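Local coordinates for CmeC (Campylobacter jejuni, PDB 4MT4), which forms a trimeric outer membrane channel that probably carries exported compounds out of the cell as part of an efflux system, at residues K95-I98 / N99-S102; N286-V289 / G290-R293; S154-S157 / N158-T162; S31-T34 / K35-K39; T262-S265 / S266-L270. One frame throughout, in Å; residues are numbered along the deposited sequence.

Contact 1 of 5, residues K95-I98 / N99-S102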
# COMPACT_ATOMS: atom_id res chain seq x y z
N LYS B 95 -52.60 -24.33 -18.18
CA LYS B 95 -53.46 -25.50 -18.11
C LYS B 95 -53.58 -25.93 -16.65
O LYS B 95 -52.72 -26.62 -16.12
CB LYS B 95 -52.91 -26.65 -18.95
CG LYS B 95 -53.76 -27.91 -18.88
CD LYS B 95 -53.21 -29.04 -19.74
CE LYS B 95 -52.13 -29.83 -19.02
NZ LYS B 95 -51.65 -30.97 -19.85
N THR B 96 -54.66 -25.50 -16.01
CA THR B 96 -54.89 -25.84 -14.61
C THR B 96 -55.40 -27.28 -14.51
O THR B 96 -56.38 -27.65 -15.15
CB THR B 96 -55.89 -24.88 -13.95
OG1 THR B 96 -55.34 -23.55 -13.96
CG2 THR B 96 -56.16 -25.29 -12.52
N ALA B 97 -54.71 -28.08 -13.71
CA ALA B 97 -55.03 -29.49 -13.57
C ALA B 97 -56.41 -29.70 -12.94
O ALA B 97 -56.94 -28.80 -12.29
CB ALA B 97 -53.97 -30.20 -12.74
N ILE B 98 -56.97 -30.88 -13.16
CA ILE B 98 -58.25 -31.24 -12.56
C ILE B 98 -58.11 -31.38 -11.05
O ILE B 98 -59.00 -31.01 -10.29
CB ILE B 98 -58.80 -32.56 -13.14
CG1 ILE B 98 -58.78 -32.52 -14.67
CG2 ILE B 98 -60.20 -32.85 -12.62
CD1 ILE B 98 -59.27 -33.80 -15.32
N ASN B 99 -56.96 -31.91 -10.63
CA ASN B 99 -56.71 -32.18 -9.22
C ASN B 99 -56.21 -30.96 -8.46
O ASN B 99 -55.99 -31.02 -7.25
CB ASN B 99 -55.70 -33.32 -9.08
CG ASN B 99 -56.23 -34.64 -9.60
OD1 ASN B 99 -57.43 -34.92 -9.51
ND2 ASN B 99 -55.35 -35.46 -10.16
N ALA B 100 -56.04 -29.85 -9.16
CA ALA B 100 -55.65 -28.60 -8.52
C ALA B 100 -56.79 -28.08 -7.65
O ALA B 100 -57.93 -28.01 -8.11
CB ALA B 100 -55.24 -27.56 -9.56
N PRO B 101 -56.49 -27.73 -6.39
CA PRO B 101 -57.48 -27.27 -5.41
C PRO B 101 -58.28 -26.05 -5.88
O PRO B 101 -59.40 -25.84 -5.43
CB PRO B 101 -56.62 -26.91 -4.19
CG PRO B 101 -55.39 -27.72 -4.34
CD PRO B 101 -55.13 -27.78 -5.82
N SER B 102 -57.70 -25.27 -6.78
CA SER B 102 -58.36 -24.08 -7.30
C SER B 102 -59.36 -24.44 -8.40
O SER B 102 -60.21 -23.62 -8.77
CB SER B 102 -57.34 -23.08 -7.83
OG SER B 102 -56.53 -23.66 -8.84
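Ala97 and Ala100 are the first and last residues of a beta turn, and one backbone bond spans it. Ala100 N donates to Ala97 O over 3.4 Å; the length makes this bond weak, although its N-H...O angle of 152° is reasonable. The two residues between, Ile98 and Asn99, have the backbone conformation of a type I turn. Ala97 O has a second donor in Asn103 ND2, so this carbonyl also links the turn to the loop that follows.

The apolar contacts are small and centre on the methyl of Ala100. Its CB comes to 3.8 Å from Thr96 CG2 and to 4.3 Å from Ala97 CB, touching methyls on two successive residues. Thr96 presents that branch because CG2 is anti to the backbone N while OG1 sits beside it. The same CG2 passes 4.0 Å from Ser102 OG, a van der Waals approach to the start of the loop beyond the turn.

Among the polar side chains, Asn99 ND2 hydrogen-bonds Ser321 OG of the second subunit.

The turn begins where strand 84-96 ends, and the loop leads back into strand 109-124, whose Ser109 bonds the Thr96 backbone. On the other flank Lys95 pairs antiparallel with a strand of the second subunit, so the sheet of the transmembrane barrel continues across the interface.

Contact 2 of 5, residues N286-V289 / G290-R293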
# COMPACT_ATOMS: atom_id res chain seq x y z
N ASN B 286 -21.58 6.81 12.01
CA ASN B 286 -22.51 7.04 13.11
C ASN B 286 -23.96 6.98 12.62
O ASN B 286 -24.83 6.46 13.31
CB ASN B 286 -22.23 8.38 13.78
CG ASN B 286 -23.13 8.64 14.97
OD1 ASN B 286 -22.98 8.03 16.03
ND2 ASN B 286 -24.08 9.55 14.80
N TYR B 287 -24.19 7.52 11.43
CA TYR B 287 -25.51 7.48 10.82
C TYR B 287 -25.90 6.05 10.43
O TYR B 287 -27.07 5.68 10.49
CB TYR B 287 -25.56 8.39 9.58
CG TYR B 287 -25.75 9.85 9.90
CD1 TYR B 287 -26.74 10.27 10.78
CD2 TYR B 287 -24.93 10.82 9.32
CE1 TYR B 287 -26.92 11.61 11.07
CE2 TYR B 287 -25.10 12.16 9.61
CZ TYR B 287 -26.10 12.55 10.49
OH TYR B 287 -26.26 13.89 10.77
N LEU B 288 -24.90 5.27 10.04
CA LEU B 288 -25.13 3.89 9.63
C LEU B 288 -25.45 2.99 10.81
O LEU B 288 -26.01 1.90 10.64
CB LEU B 288 -23.91 3.35 8.88
CG LEU B 288 -23.66 3.97 7.51
CD1 LEU B 288 -22.44 3.37 6.85
CD2 LEU B 288 -24.90 3.81 6.62
N VAL B 289 -25.10 3.44 12.01
CA VAL B 289 -25.49 2.74 13.23
C VAL B 289 -27.00 2.82 13.38
O VAL B 289 -27.66 1.83 13.71
CB VAL B 289 -24.80 3.33 14.47
CG1 VAL B 289 -25.38 2.72 15.74
CG2 VAL B 289 -23.30 3.10 14.41
N GLY B 290 -27.55 4.00 13.12
CA GLY B 290 -28.99 4.20 13.17
C GLY B 290 -29.72 3.35 12.16
O GLY B 290 -30.76 2.76 12.47
N VAL B 291 -29.18 3.27 10.95
CA VAL B 291 -29.76 2.45 9.88
C VAL B 291 -29.84 0.99 10.30
O VAL B 291 -30.84 0.31 10.06
CB VAL B 291 -28.93 2.56 8.58
CG1 VAL B 291 -29.45 1.59 7.53
CG2 VAL B 291 -28.94 3.98 8.06
N ALA B 292 -28.78 0.51 10.95
CA ALA B 292 -28.71 -0.88 11.38
C ALA B 292 -29.71 -1.18 12.49
O ALA B 292 -30.23 -2.29 12.58
CB ALA B 292 -27.29 -1.21 11.84
N ARG B 293 -29.97 -0.19 13.33
CA ARG B 293 -30.87 -0.37 14.47
C ARG B 293 -32.34 -0.36 14.07
O ARG B 293 -33.20 -0.83 14.82
CB ARG B 293 -30.62 0.70 15.53
CG ARG B 293 -29.25 0.59 16.20
CD ARG B 293 -29.25 1.13 17.63
NE ARG B 293 -29.19 2.59 17.69
CZ ARG B 293 -28.39 3.26 18.52
NH1 ARG B 293 -27.60 2.61 19.35
NH2 ARG B 293 -28.40 4.59 18.51
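Arg293 folds back beside Val289, one helical turn earlier, because its chain bends about the CG-CD bond (chi3, CB-CG-CD-NE, -79°) after CG has set out anti to the carbonyl carbon. Val289 meets it with CG1, the branch anti to its own backbone N (chi1 171°). The two side chains run side by side in the same direction, and CG1 lies over the centre of one guanidinium face, 4.1 Å from Arg293 CZ. The contact is therefore methyl against the flat of the group, which leaves its N-H bonds to point outward in the plane; Arg293 NH2 uses one on Leu3 O in the N-terminal segment. Nearer the backbone, Arg293 CG packs at 3.2 Å from Val289 O.

Leu288 and Val291 make a lighter apolar contact, CD2 to CG2 at 4.3 Å. Val291 CG2 also rests 3.5 Å from Tyr287 O.

The backbone supplies successive i to i+4 bonds. Val291 N reaches Tyr287 O at 3.2 Å, Ala292 N reaches Leu288 O at 3.1 Å, and Arg293 N reaches Val289 O at 3.1 Å with a more bent N-H...O angle of 139°.

Val289 and Ala292 face helix 339-405, whereas Tyr287 and Val291 face helix 129-195. This is helix-on-helix packing in the late turns of helix 273-293, just before strand 299-310, where the helical barrel of the outer membrane factor fold gives way to the beta barrel.

Contact 3 of 5, residues S154-S157 / N158-T162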
# COMPACT_ATOMS: atom_id res chain seq x y z
N SER B 154 -1.55 18.13 -1.35
CA SER B 154 -0.50 17.13 -1.48
C SER B 154 0.19 17.21 -2.84
O SER B 154 1.42 17.17 -2.93
CB SER B 154 -1.07 15.73 -1.27
OG SER B 154 -0.12 14.72 -1.58
N VAL B 155 -0.60 17.31 -3.90
CA VAL B 155 -0.09 17.39 -5.26
C VAL B 155 0.74 18.65 -5.47
O VAL B 155 1.82 18.61 -6.05
CB VAL B 155 -1.24 17.34 -6.30
CG1 VAL B 155 -0.76 17.80 -7.66
CG2 VAL B 155 -1.82 15.94 -6.37
N ILE B 156 0.23 19.78 -4.98
CA ILE B 156 0.94 21.05 -5.08
C ILE B 156 2.25 21.02 -4.31
O ILE B 156 3.30 21.41 -4.82
CB ILE B 156 0.08 22.23 -4.58
CG1 ILE B 156 -1.15 22.42 -5.47
CG2 ILE B 156 0.89 23.51 -4.53
CD1 ILE B 156 -2.05 23.56 -5.03
N SER B 157 2.19 20.56 -3.06
CA SER B 157 3.37 20.49 -2.21
C SER B 157 4.44 19.59 -2.80
O SER B 157 5.63 19.91 -2.77
CB SER B 157 2.99 20.00 -0.81
OG SER B 157 2.12 20.92 -0.18
N ASN B 158 4.02 18.45 -3.34
CA ASN B 158 4.94 17.51 -3.96
C ASN B 158 5.58 18.09 -5.21
O ASN B 158 6.76 17.86 -5.48
CB ASN B 158 4.23 16.20 -4.31
CG ASN B 158 3.93 15.35 -3.08
OD1 ASN B 158 4.53 15.54 -2.03
ND2 ASN B 158 2.99 14.42 -3.22
N THR B 159 4.80 18.86 -5.97
CA THR B 159 5.29 19.51 -7.18
C THR B 159 6.34 20.58 -6.84
O THR B 159 7.38 20.67 -7.50
CB THR B 159 4.15 20.16 -7.97
OG1 THR B 159 3.24 19.14 -8.42
CG2 THR B 159 4.68 20.92 -9.18
N VAL B 160 6.05 21.37 -5.81
CA VAL B 160 6.97 22.42 -5.38
C VAL B 160 8.28 21.85 -4.86
O VAL B 160 9.36 22.32 -5.21
CB VAL B 160 6.33 23.31 -4.28
CG1 VAL B 160 7.36 24.27 -3.70
CG2 VAL B 160 5.13 24.06 -4.83
N GLN B 161 8.18 20.82 -4.02
CA GLN B 161 9.35 20.20 -3.42
C GLN B 161 10.16 19.39 -4.43
O GLN B 161 11.36 19.21 -4.27
CB GLN B 161 8.94 19.32 -2.24
CG GLN B 161 8.46 20.09 -1.01
CD GLN B 161 8.20 19.20 0.18
OE1 GLN B 161 7.94 18.01 0.04
NE2 GLN B 161 8.28 19.77 1.38
N THR B 162 9.49 18.90 -5.47
CA THR B 162 10.18 18.20 -6.55
C THR B 162 10.93 19.20 -7.42
O THR B 162 12.05 18.93 -7.87
CB THR B 162 9.19 17.39 -7.43
OG1 THR B 162 8.57 16.38 -6.64
CG2 THR B 162 9.92 16.74 -8.60
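Ser154 through Thr162 form regular alpha helix, part of the very long helix 129-195 that helps build the helical barrel of an outer membrane factor. Phi and psi keep regular alpha-helical values, and each i to i+4 bond is short. Asn158 N reaches Ser154 O at 2.9 Å, Val160 N reaches Ile156 O at 2.9 Å, and Gln161 N reaches Ser157 O at 3.0 Å with an N-H...O angle of 161°.

Thr159 adds a side-chain bond to this ladder. Its OG1 lies anti to the carbonyl carbon (chi1 -63°), which swings the hydroxyl back along the helix to 2.8 Å from Val155 O. Since Thr159 N bonds the same oxygen, that carbonyl accepts twice from one residue, and its two donors arrive from opposite faces of the carbonyl plane. The hydroxyl hydrogen of this buried threonine is thereby used within its own helix.

Asn158 leans over the preceding turn with its CG 3.1 Å from Ser154 O. On another side Ile156 CG2 and Val160 CG2 meet at 4.3 Å, an apolar pair facing helix 44-56. Gln161 points toward helix 411-445, where its NE2 is held by Asp441 OD1 and Asn437 O; Ser157 OG turns back to Leu153 O.

One turn beyond Thr159 the threonine pattern is repeated: Thr162 OG1 donates to Asn158 O at 2.6 Å, from the face opposite to the backbone N of the same residue.

Contact 4 of 5, residues S31-T34 / K35-K39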
# COMPACT_ATOMS: atom_id res chain seq x y z
N SER B 31 0.22 34.25 11.81
CA SER B 31 -0.57 34.70 10.66
C SER B 31 -1.04 33.52 9.83
O SER B 31 -0.35 32.50 9.74
CB SER B 31 0.24 35.67 9.80
OG SER B 31 1.31 35.01 9.15
N SER B 32 -2.21 33.65 9.22
CA SER B 32 -2.78 32.59 8.41
C SER B 32 -2.04 32.43 7.09
O SER B 32 -1.19 33.25 6.74
CB SER B 32 -4.27 32.85 8.15
OG SER B 32 -5.04 32.61 9.31
N ILE B 33 -2.36 31.36 6.36
CA ILE B 33 -1.69 31.06 5.10
C ILE B 33 -2.55 31.43 3.90
O ILE B 33 -3.73 31.07 3.84
CB ILE B 33 -1.31 29.57 5.02
CG1 ILE B 33 -0.43 29.18 6.22
CG2 ILE B 33 -0.60 29.26 3.71
CD1 ILE B 33 -0.07 27.71 6.25
N THR B 34 -1.96 32.14 2.95
CA THR B 34 -2.65 32.49 1.71
C THR B 34 -2.89 31.25 0.86
O THR B 34 -2.11 30.30 0.90
CB THR B 34 -1.87 33.54 0.90
OG1 THR B 34 -2.33 33.54 -0.46
CG2 THR B 34 -0.38 33.22 0.92
N LYS B 35 -3.97 31.27 0.08
CA LYS B 35 -4.38 30.12 -0.73
C LYS B 35 -3.30 29.71 -1.73
O LYS B 35 -3.04 28.52 -1.91
CB LYS B 35 -5.68 30.44 -1.46
CG LYS B 35 -6.88 30.67 -0.55
CD LYS B 35 -7.31 29.39 0.15
CE LYS B 35 -8.57 29.59 0.97
NZ LYS B 35 -9.72 30.04 0.13
N ASN B 36 -2.69 30.69 -2.38
CA ASN B 36 -1.60 30.43 -3.32
C ASN B 36 -0.24 30.78 -2.72
O ASN B 36 0.46 31.66 -3.22
CB ASN B 36 -1.83 31.20 -4.62
CG ASN B 36 -2.18 32.65 -4.38
OD1 ASN B 36 -2.16 33.13 -3.25
ND2 ASN B 36 -2.51 33.36 -5.46
N TRP B 37 0.13 30.07 -1.66
CA TRP B 37 1.34 30.35 -0.90
C TRP B 37 2.64 30.21 -1.70
O TRP B 37 3.66 30.80 -1.35
CB TRP B 37 1.40 29.43 0.33
CG TRP B 37 1.04 28.02 0.00
CD1 TRP B 37 -0.19 27.44 0.09
CD2 TRP B 37 1.93 26.99 -0.47
NE1 TRP B 37 -0.13 26.12 -0.30
CE2 TRP B 37 1.16 25.82 -0.65
CE3 TRP B 37 3.29 26.95 -0.77
CZ2 TRP B 37 1.71 24.63 -1.11
CZ3 TRP B 37 3.84 25.76 -1.22
CH2 TRP B 37 3.05 24.62 -1.39
N TRP B 38 2.59 29.42 -2.77
CA TRP B 38 3.80 29.09 -3.52
C TRP B 38 4.35 30.27 -4.32
O TRP B 38 5.51 30.25 -4.74
CB TRP B 38 3.54 27.91 -4.45
CG TRP B 38 2.47 28.16 -5.46
CD1 TRP B 38 2.62 28.73 -6.69
CD2 TRP B 38 1.07 27.85 -5.34
NE1 TRP B 38 1.41 28.80 -7.34
CE2 TRP B 38 0.44 28.27 -6.53
CE3 TRP B 38 0.30 27.27 -4.33
CZ2 TRP B 38 -0.93 28.11 -6.74
CZ3 TRP B 38 -1.06 27.12 -4.54
CH2 TRP B 38 -1.66 27.54 -5.74
N LYS B 39 3.53 31.29 -4.52
CA LYS B 39 3.95 32.47 -5.28
C LYS B 39 4.86 33.38 -4.46
O LYS B 39 5.44 34.33 -4.99
CB LYS B 39 2.74 33.25 -5.78
CG LYS B 39 1.93 32.53 -6.85
CD LYS B 39 0.88 33.45 -7.46
CE LYS B 39 0.16 32.76 -8.61
NZ LYS B 39 -0.84 33.64 -9.27
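Lys35 follows Thr34 at the start of a tight change of direction: its backbone turns to helical values while Thr34 is still extended. Its side chain leads away from the preceding residues, and NZ makes a long, weak ion pair with Glu454.

Asn36 comes next and carries the polar part of the contact. Its N-H points to Thr34 OG1, two residues back, which has the form of an ST turn. With Asn36 N 3.5 Å from Thr34 OG1 and an N-H...O angle of 135°, the bond is weak. Thr34 can offer its hydroxyl because OG1 is anti to its backbone N (chi1 162°). The Asn36 amide bends back to the same hydroxyl, with OD1 2.8 Å from Thr34 OG1.

Trp37 turns inward to the core. Its CB meets Ile33 CG2 at 3.9 Å, the two side chains lying side by side and pointing the same way. Thr34 O lies at the edge of the indole, in its plane, 3.5 Å from CD1, while Thr34 CG2 packs at 3.8 Å from Trp37 CA.

Trp38 places CE3 over the centre of one Trp37 face, 4.0 Å above it. Asn36 CA in turn sits over a face of Trp38, displaced toward the rim of the ring.

The chemistry divides by side. The bond from Asn36 N to Thr34 OG1 and the ion pair of Lys35 with Glu454 are both weak. Ile33 packs on helix 411-445, Trp37 on helices 129-195 and 411-445, and Trp38 on helices 129-195 and 44-56, which implies that the loop is seated mainly by apolar packing.

Contact 5 of 5, residues T262-S265 / S266-L270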
# COMPACT_ATOMS: atom_id res chain seq x y z
N THR B 262 4.74 29.97 13.40
CA THR B 262 5.87 29.51 14.18
C THR B 262 5.38 28.71 15.38
O THR B 262 6.17 28.17 16.15
CB THR B 262 6.74 30.68 14.67
OG1 THR B 262 5.98 31.51 15.55
CG2 THR B 262 7.23 31.51 13.49
N GLY B 263 4.06 28.66 15.53
CA GLY B 263 3.42 27.90 16.59
C GLY B 263 2.13 27.29 16.08
O GLY B 263 1.64 27.69 15.02
N ILE B 264 1.58 26.33 16.81
CA ILE B 264 0.37 25.66 16.36
C ILE B 264 -0.83 26.60 16.45
O ILE B 264 -0.92 27.44 17.35
CB ILE B 264 0.10 24.37 17.17
CG1 ILE B 264 -1.02 23.55 16.53
CG2 ILE B 264 -0.19 24.69 18.63
CD1 ILE B 264 -1.11 22.14 17.04
N SER B 265 -1.74 26.48 15.49
CA SER B 265 -2.92 27.33 15.44
C SER B 265 -3.97 26.90 16.46
O SER B 265 -4.00 25.74 16.87
CB SER B 265 -3.53 27.32 14.04
OG SER B 265 -4.73 28.05 14.00
N SER B 266 -4.82 27.83 16.87
CA SER B 266 -5.87 27.54 17.83
C SER B 266 -7.07 26.90 17.14
O SER B 266 -7.98 26.39 17.79
CB SER B 266 -6.30 28.81 18.57
OG SER B 266 -6.88 29.74 17.67
N THR B 267 -7.06 26.94 15.81
CA THR B 267 -8.12 26.35 15.00
C THR B 267 -7.56 25.35 13.99
O THR B 267 -8.01 25.30 12.85
CB THR B 267 -8.91 27.43 14.24
OG1 THR B 267 -8.02 28.19 13.42
CG2 THR B 267 -9.62 28.37 15.21
N ILE B 268 -6.58 24.57 14.42
CA ILE B 268 -5.90 23.63 13.54
C ILE B 268 -6.84 22.52 13.06
O ILE B 268 -6.64 21.94 11.98
CB ILE B 268 -4.67 23.00 14.24
CG1 ILE B 268 -3.83 22.19 13.25
CG2 ILE B 268 -5.09 22.15 15.43
CD1 ILE B 268 -3.31 23.00 12.09
N LEU B 269 -7.87 22.23 13.84
CA LEU B 269 -8.84 21.20 13.49
C LEU B 269 -9.68 21.63 12.30
O LEU B 269 -10.16 20.80 11.52
CB LEU B 269 -9.74 20.87 14.68
CG LEU B 269 -9.37 19.66 15.54
CD1 LEU B 269 -7.97 19.80 16.13
CD2 LEU B 269 -10.40 19.47 16.64
N LEU B 270 -9.86 22.94 12.15
CA LEU B 270 -10.67 23.49 11.07
C LEU B 270 -9.82 23.90 9.87
O LEU B 270 -10.35 24.40 8.88
CB LEU B 270 -11.46 24.70 11.57
CG LEU B 270 -12.38 24.49 12.77
CD1 LEU B 270 -13.01 25.81 13.20
CD2 LEU B 270 -13.45 23.46 12.45
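Ser265 and Thr267 meet without any ring, guanidinium or side-chain amide between them; the flat groups at hand are backbone peptides. Against the one between Ser265 and Ser266, Ile268 packs its CB and CG2, at 3.9 and 4.0 Å from Ser265 O. Beyond this contact, Tyr14 OH hydrogen-bonds the same oxygen.

The bend is an ST turn. Thr267 N donates to Ser265 OG over 3.2 Å, and the N-H...O angle of 168° makes the bond nearly straight. Ser265 holds OG anti to its backbone N (chi1 175°), which carries the hydroxyl forward over the chain as it reverses. That oxygen also bonds Gln271 OE1; if the amide is oriented as modelled, the hydroxyl is the donor there. Ser265 would then accept from the turn and donate toward the residues that lead into helix 273-293.

The apolar side of the contact is thin: Ile264 CD1 approaches Ile268 CG2 at 4.3 Å. Both isoleucines are buried against helix 339-405, Ile264 on Phe366 and Ile268 on Ile369, and Ile264 additionally packs on Leu244 of the third subunit. The turn therefore lies on the helical part of the channel, close to a subunit boundary.

Past the bend, Leu270 N donates to Thr267 O at 3.1 Å, a bond to the third residue back.

From the N terminus the contacts come in the order 4, 1, 3, 5, 2. All are local turns or helical steps, closed one after another, with none nested or crossed. Contact 4 bends the loop before helix 44-56, and contact 5 the one before helix 273-293; their centres are about 15 Å apart. Contact 1 turns the chain between strands 84-96 and 109-124, with its centre about 82 Å from that of contact 4. Contacts 3 and 2 are turns within long helices. Contacts 3 and 4 touch directly: Ile156 CG2 lies 3.7 Å from Trp37 CZ2, joining the N-terminal loop to the helical barrel.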